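Local coordinates for uncharacterized protein (PDB 4IRT) that is of unknown function but is probably a neuraminidase-like beta-propeller protein, at residues Ser255-Tyr269 / Ile314-Tyr328. Sequence-based numbering, arbitrary orientation. Where two conformers were deposited one is given.
Sequences SMSADAGGNPYIATY and IARPRIVVEGGEVFY
Ile-319, Tyr-265 and Tyr-269 carry this buried packing between two consecutive four-stranded antiparallel sheets, arranged as neighbouring blades of a beta-propeller; each segment contributes the first two strands of its blade. Strands 255-258 and 318-322 run parallel, their axes approaching to 6.3 Å. Ile-319 lies across the face of the other hairpin, touching both of its strands: its CD1 lies 3.5 Å from Tyr-265 CB, its CG2 rests on Ala-267 CB, and its CG1 faces Ser-257 CB. With CG1 between the backbone N and the carbonyl carbon (chi1 48°), both branches find partners. Farther along, Val-321 sets both methyls against one face of the Tyr-265 ring, CG2 standing 3.9 Å from the centroid in a CH-pi contact and CG1 reaching CZ. A leucine in place of Tyr-265 would probably leave Val-321 without its flat platform and open a gap beside Asp-259, whose OD2 lies at the ring edge. At the other end, Ile-314 CD1 sits over a face of the Tyr-269 ring, 3.7 Å from its centroid, while Pro-317 CG presses on Ala-267 CB. Tyr-328 closes on the same methyl with CE2, its hydroxyl hydrogen-bonded to Arg-281 O. Waters join the serines of strand 255-258 to strand 318-322, one accepting from Ile-319 N and donating to Ser-255 OG. Ser-255 OG in turn donates to Pro-317 O at 2.6 Å, the donor lying 20° out of the carbonyl plane.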
# COMPACT_ATOMS: atom_id res chain seq x y z
N SER A 255 1.15 1.05 -5.57
CA SER A 255 -0.20 0.99 -5.06
C SER A 255 -1.17 1.04 -6.23
O SER A 255 -0.79 1.36 -7.38
CB SER A 255 -0.49 2.14 -4.07
OG SER A 255 -0.65 3.39 -4.77
N MSE A 256 -2.40 0.66 -5.96
CA MSE A 256 -3.47 0.70 -6.97
C MSE A 256 -4.82 0.99 -6.35
O MSE A 256 -5.02 0.91 -5.13
CB MSE A 256 -3.47 -0.61 -7.78
CG MSE A 256 -3.99 -1.77 -6.99
SE MSE A 256 -4.17 -3.35 -8.16
CE MSE A 256 -5.15 -2.64 -9.66
N SER A 257 -5.75 1.37 -7.20
CA SER A 257 -7.09 1.67 -6.77
C SER A 257 -8.07 1.25 -7.87
O SER A 257 -7.70 0.64 -8.87
CB SER A 257 -7.24 3.16 -6.46
OG SER A 257 -8.32 3.43 -5.58
N ALA A 258 -9.34 1.57 -7.65
CA ALA A 258 -10.38 1.33 -8.60
C ALA A 258 -11.48 2.38 -8.41
O ALA A 258 -11.63 2.95 -7.32
CB ALA A 258 -10.96 -0.05 -8.41
N ASP A 259 -12.22 2.65 -9.47
CA ASP A 259 -13.39 3.49 -9.33
C ASP A 259 -14.58 2.64 -8.88
O ASP A 259 -14.50 1.41 -8.73
CB ASP A 259 -13.65 4.30 -10.63
CG ASP A 259 -13.93 3.43 -11.84
OD1 ASP A 259 -14.39 2.27 -11.66
OD2 ASP A 259 -13.70 3.91 -12.98
N ALA A 260 -15.71 3.32 -8.65
CA ALA A 260 -16.93 2.67 -8.17
C ALA A 260 -17.43 1.59 -9.14
O ALA A 260 -18.00 0.58 -8.70
CB ALA A 260 -18.03 3.71 -7.97
N GLY A 261 -17.22 1.82 -10.43
CA GLY A 261 -17.58 0.88 -11.50
C GLY A 261 -16.67 -0.34 -11.59
O GLY A 261 -16.97 -1.26 -12.32
N GLY A 262 -15.55 -0.34 -10.88
CA GLY A 262 -14.66 -1.49 -10.86
C GLY A 262 -13.53 -1.46 -11.88
O GLY A 262 -12.88 -2.48 -12.09
N ASN A 263 -13.29 -0.32 -12.52
CA ASN A 263 -12.12 -0.13 -13.39
C ASN A 263 -10.84 0.13 -12.57
O ASN A 263 -10.86 0.95 -11.64
CB ASN A 263 -12.35 1.03 -14.35
CG ASN A 263 -13.44 0.72 -15.36
OD1 ASN A 263 -13.56 -0.40 -15.87
ND2 ASN A 263 -14.26 1.69 -15.61
N PRO A 264 -9.73 -0.58 -12.89
CA PRO A 264 -8.49 -0.50 -12.10
C PRO A 264 -7.59 0.63 -12.54
O PRO A 264 -7.49 0.90 -13.74
CB PRO A 264 -7.78 -1.83 -12.38
CG PRO A 264 -8.23 -2.16 -13.80
CD PRO A 264 -9.68 -1.71 -13.84
N TYR A 265 -6.89 1.22 -11.57
CA TYR A 265 -5.94 2.29 -11.76
C TYR A 265 -4.67 1.95 -11.00
O TYR A 265 -4.74 1.55 -9.85
CB TYR A 265 -6.47 3.60 -11.20
CG TYR A 265 -7.65 4.15 -11.94
CD1 TYR A 265 -8.89 3.58 -11.76
CD2 TYR A 265 -7.53 5.22 -12.80
CE1 TYR A 265 -10.01 4.08 -12.42
CE2 TYR A 265 -8.63 5.72 -13.48
CZ TYR A 265 -9.86 5.14 -13.29
OH TYR A 265 -10.99 5.61 -13.94
N ILE A 266 -3.51 2.08 -11.66
CA ILE A 266 -2.21 1.71 -11.04
C ILE A 266 -1.27 2.91 -11.08
O ILE A 266 -1.10 3.48 -12.13
CB ILE A 266 -1.56 0.54 -11.79
CG1 ILE A 266 -2.51 -0.66 -11.81
CG2 ILE A 266 -0.20 0.21 -11.17
CD1 ILE A 266 -2.29 -1.69 -12.92
N ALA A 267 -0.68 3.27 -9.95
CA ALA A 267 0.21 4.44 -9.85
C ALA A 267 1.64 3.99 -9.62
O ALA A 267 1.93 3.17 -8.74
CB ALA A 267 -0.24 5.36 -8.73
N THR A 268 2.55 4.51 -10.44
CA THR A 268 3.94 4.13 -10.38
C THR A 268 4.79 5.17 -11.08
O THR A 268 4.33 6.31 -11.30
CB THR A 268 4.18 2.68 -10.94
OG1 THR A 268 5.53 2.30 -10.69
CG2 THR A 268 3.92 2.61 -12.46
N TYR A 269 6.05 4.80 -11.37
CA TYR A 269 6.92 5.66 -12.15
C TYR A 269 7.93 4.87 -13.01
O TYR A 269 8.23 3.71 -12.73
CB TYR A 269 7.63 6.73 -11.30
CG TYR A 269 8.62 6.25 -10.23
CD1 TYR A 269 9.88 5.77 -10.57
CD2 TYR A 269 8.30 6.34 -8.88
CE1 TYR A 269 10.79 5.36 -9.60
CE2 TYR A 269 9.19 5.94 -7.87
CZ TYR A 269 10.42 5.45 -8.23
OH TYR A 269 11.33 5.05 -7.28
N ILE A 314 12.18 10.54 -5.03
CA ILE A 314 10.73 10.65 -5.11
C ILE A 314 10.09 9.46 -4.39
O ILE A 314 10.68 8.37 -4.26
CB ILE A 314 10.22 10.76 -6.56
CG1 ILE A 314 10.48 9.49 -7.35
CG2 ILE A 314 10.86 11.93 -7.30
CD1 ILE A 314 9.95 9.52 -8.76
N ALA A 315 8.87 9.68 -3.90
CA ALA A 315 8.11 8.64 -3.22
C ALA A 315 7.33 7.80 -4.20
O ALA A 315 6.85 8.30 -5.21
CB ALA A 315 7.15 9.27 -2.23
N ARG A 316 7.13 6.55 -3.86
CA ARG A 316 6.14 5.76 -4.55
C ARG A 316 4.73 6.33 -4.20
O ARG A 316 4.48 6.79 -3.09
CB ARG A 316 6.26 4.31 -4.17
CG ARG A 316 7.54 3.73 -4.72
CD ARG A 316 7.83 2.35 -4.20
NE ARG A 316 8.13 2.39 -2.78
CZ ARG A 316 8.63 1.38 -2.09
NH1 ARG A 316 8.85 0.22 -2.67
NH2 ARG A 316 8.87 1.53 -0.80
N PRO A 317 3.83 6.35 -5.18
CA PRO A 317 2.61 7.12 -5.04
C PRO A 317 1.37 6.39 -4.55
O PRO A 317 1.30 5.15 -4.56
CB PRO A 317 2.38 7.62 -6.46
CG PRO A 317 2.84 6.49 -7.30
CD PRO A 317 4.08 6.00 -6.60
N ARG A 318 0.38 7.18 -4.14
CA ARG A 318 -0.98 6.67 -3.88
C ARG A 318 -1.96 7.48 -4.71
O ARG A 318 -1.66 8.61 -5.10
CB ARG A 318 -1.38 6.79 -2.40
CG ARG A 318 -0.60 5.93 -1.40
CD ARG A 318 -1.23 4.60 -1.22
NE ARG A 318 -0.65 3.70 -0.22
CZ ARG A 318 -1.34 3.13 0.76
NH1 ARG A 318 -2.63 3.41 0.96
NH2 ARG A 318 -0.73 2.29 1.57
N ILE A 319 -3.13 6.89 -4.96
CA ILE A 319 -4.19 7.54 -5.72
C ILE A 319 -5.56 7.23 -5.13
O ILE A 319 -5.79 6.15 -4.55
CB ILE A 319 -4.22 7.09 -7.20
CG1 ILE A 319 -4.17 5.55 -7.31
CG2 ILE A 319 -3.12 7.73 -8.01
CD1 ILE A 319 -4.44 5.05 -8.72
N VAL A 320 -6.48 8.17 -5.30
CA VAL A 320 -7.91 7.84 -5.20
C VAL A 320 -8.60 8.38 -6.44
O VAL A 320 -8.14 9.35 -7.05
CB VAL A 320 -8.56 8.36 -3.90
CG1 VAL A 320 -7.94 7.67 -2.68
CG2 VAL A 320 -8.50 9.88 -3.80
N VAL A 321 -9.68 7.70 -6.82
CA VAL A 321 -10.40 8.01 -8.03
C VAL A 321 -11.90 8.19 -7.74
O VAL A 321 -12.49 7.49 -6.91
CB VAL A 321 -10.20 6.91 -9.08
CG1 VAL A 321 -10.82 7.28 -10.43
CG2 VAL A 321 -8.72 6.62 -9.25
N GLU A 322 -12.49 9.15 -8.46
CA GLU A 322 -13.93 9.41 -8.41
C GLU A 322 -14.41 9.57 -9.86
O GLU A 322 -14.26 10.65 -10.46
CB GLU A 322 -14.19 10.68 -7.59
CG GLU A 322 -15.55 11.35 -7.77
CD GLU A 322 -16.71 10.45 -7.39
OE1 GLU A 322 -17.17 9.67 -8.24
OE2 GLU A 322 -17.17 10.55 -6.23
N GLY A 323 -14.92 8.51 -10.46
CA GLY A 323 -15.48 8.60 -11.82
C GLY A 323 -14.59 9.25 -12.87
O GLY A 323 -15.01 10.15 -13.59
N GLY A 324 -13.35 8.78 -12.96
CA GLY A 324 -12.39 9.34 -13.91
C GLY A 324 -11.54 10.48 -13.34
O GLY A 324 -10.48 10.78 -13.86
N GLU A 325 -12.01 11.10 -12.26
CA GLU A 325 -11.27 12.17 -11.61
C GLU A 325 -10.23 11.53 -10.67
O GLU A 325 -10.54 10.62 -9.93
CB GLU A 325 -12.21 13.08 -10.87
CG GLU A 325 -11.53 14.18 -10.10
CD GLU A 325 -12.52 15.15 -9.49
OE1 GLU A 325 -13.69 14.78 -9.23
OE2 GLU A 325 -12.12 16.28 -9.25
N VAL A 326 -9.00 12.00 -10.75
CA VAL A 326 -7.90 11.38 -10.03
C VAL A 326 -7.18 12.39 -9.14
O VAL A 326 -6.82 13.48 -9.57
CB VAL A 326 -6.87 10.77 -11.02
CG1 VAL A 326 -5.68 10.21 -10.26
CG2 VAL A 326 -7.52 9.68 -11.85
N PHE A 327 -6.94 11.96 -7.90
CA PHE A 327 -6.07 12.65 -6.97
C PHE A 327 -4.86 11.75 -6.71
O PHE A 327 -5.01 10.65 -6.18
CB PHE A 327 -6.84 12.91 -5.67
CG PHE A 327 -8.10 13.67 -5.89
CD1 PHE A 327 -9.27 13.01 -6.25
CD2 PHE A 327 -8.11 15.05 -5.78
CE1 PHE A 327 -10.45 13.71 -6.46
CE2 PHE A 327 -9.29 15.75 -6.01
CZ PHE A 327 -10.45 15.08 -6.37
N TYR A 328 -3.69 12.28 -7.03
CA TYR A 328 -2.44 11.52 -7.10
C TYR A 328 -1.44 12.12 -6.12
O TYR A 328 -0.98 13.26 -6.28
CB TYR A 328 -1.94 11.61 -8.53
CG TYR A 328 -0.83 10.65 -8.96
CD1 TYR A 328 0.48 10.85 -8.55
CD2 TYR A 328 -1.10 9.60 -9.84
CE1 TYR A 328 1.48 10.02 -8.95
CE2 TYR A 328 -0.09 8.75 -10.25
CZ TYR A 328 1.19 8.96 -9.79
OH TYR A 328 2.19 8.14 -10.24
O HOH W 1 -3.21 4.17 -4.09
O HOH W 2 -7.17 4.10 -3.34
O HOH W 3 -10.51 5.15 -5.68
O HOH W 4 10.46 5.79 -4.81